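Local coordinates for protein Lpg2148(MvcA) (Legionella pneumophila subsp. pneumophila str. Philadelphia 1, PDB 6K11) that probably acts as a Legionella effector of the deamidase type that removes ubiquitin from the host enzyme UBE2N and so regulates its activity, at residues Gly25-Ala28 against Glu29-Gly32. Numbering follows the deposited sequence.
Sequences GVPA and EVLG
V26 reaches forward over the first turn of helix 28-39, its CG1 lying 4.1 Å from CB of L31. With P27 as the N-cap, this joins the residue just before the cap to the fourth residue after it, the pairing of a hydrophobic staple. The same methyl sits 4.0 Å from CG1 of V30, the two valine side chains crossing at roughly a right angle. It gets there because CG1 stands anti to the V26 nitrogen (chi1 176°), leaving CG2 on the nitrogen side.

The tight part is the backbone of the first turn. L31 N donates to P27 O at 3.0 Å, nearly straight at 170° and almost in line with the carbonyl bond. One residue on, G32 N bonds A28 O at 2.8 Å, this time tilted by 21° from the carbonyl plane. A28 is buried against Y365 and R368 of helix 358-381, and Y365 also touches L31 and hydrogen-bonds V26 O.

The solvent side is purely apolar. The P27 ring lies alongside V30, pointing the same way, with CB 4.0 Å from V30 CG2, and both residues are exposed. Proline offers no side-chain acceptor for a capping box; the two main-chain bonds close the first turn while the staple packs outside it, so the helix start is probably placed by the apolar V26-L31 contact and by Y365.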
loop_
_atom_site.group_PDB
_atom_site.type_symbol
_atom_site.label_atom_id
_atom_site.label_comp_id
_atom_site.label_asym_id
_atom_site.label_seq_id
_atom_site.Cartn_x
_atom_site.Cartn_y
_atom_site.Cartn_z
ATOM N N GLY A 25 -3.282 -0.006 -19.764
ATOM C CA GLY A 25 -4.191 0.248 -20.864
ATOM C C GLY A 25 -4.636 1.690 -21.025
ATOM O O GLY A 25 -5.477 1.964 -21.883
ATOM N N VAL A 26 -4.098 2.621 -20.254
ATOM C CA VAL A 26 -4.546 4.020 -20.339
ATOM C C VAL A 26 -3.864 4.686 -21.531
ATOM O O VAL A 26 -2.631 4.617 -21.640
ATOM C CB VAL A 26 -4.232 4.761 -19.045
ATOM C CG1 VAL A 26 -4.601 6.249 -19.150
ATOM C CG2 VAL A 26 -4.962 4.127 -17.880
ATOM N N PRO A 27 -4.601 5.335 -22.439
ATOM C CA PRO A 27 -3.928 6.000 -23.561
ATOM C C PRO A 27 -2.953 7.043 -23.036
ATOM O O PRO A 27 -3.199 7.675 -22.008
ATOM C CB PRO A 27 -5.085 6.625 -24.363
ATOM C CG PRO A 27 -6.321 5.790 -23.956
ATOM C CD PRO A 27 -6.069 5.485 -22.496
ATOM N N ALA A 28 -1.816 7.171 -23.723
ATOM C CA ALA A 28 -0.752 8.052 -23.240
ATOM C C ALA A 28 -1.237 9.489 -23.109
ATOM O O ALA A 28 -0.863 10.195 -22.159
ATOM C CB ALA A 28 0.454 7.988 -24.175
ATOM N N GLU A 29 -2.048 9.955 -24.063
ATOM C CA GLU A 29 -2.522 11.334 -23.965
ATOM C C GLU A 29 -3.378 11.531 -22.725
ATOM O O GLU A 29 -3.313 12.583 -22.078
ATOM C CB GLU A 29 -3.284 11.748 -25.227
ATOM C CG GLU A 29 -3.582 13.260 -25.272
ATOM C CD GLU A 29 -4.326 13.706 -26.543
ATOM O OE1 GLU A 29 -5.533 13.444 -26.653
ATOM O OE2 GLU A 29 -3.696 14.319 -27.435
ATOM N N VAL A 30 -4.179 10.524 -22.368
ATOM C CA VAL A 30 -5.032 10.618 -21.184
ATOM C C VAL A 30 -4.178 10.659 -19.918
ATOM O O VAL A 30 -4.405 11.475 -19.011
ATOM C CB VAL A 30 -6.027 9.437 -21.163
ATOM C CG1 VAL A 30 -6.845 9.420 -19.876
ATOM C CG2 VAL A 30 -6.943 9.498 -22.388
ATOM N N LEU A 31 -3.187 9.767 -19.840
ATOM C CA LEU A 31 -2.257 9.766 -18.710
ATOM C C LEU A 31 -1.547 11.111 -18.582
ATOM O O LEU A 31 -1.438 11.672 -17.479
ATOM C CB LEU A 31 -1.239 8.639 -18.884
ATOM C CG LEU A 31 -0.126 8.643 -17.832
ATOM C CD1 LEU A 31 -0.749 8.372 -16.473
ATOM C CD2 LEU A 31 0.956 7.598 -18.139
ATOM N N GLY A 32 -1.042 11.631 -19.704
ATOM C CA GLY A 32 -0.341 12.905 -19.671
ATOM C C GLY A 32 -1.227 14.054 -19.225
ATOM O O GLY A 32 -0.809 14.897 -18.428
#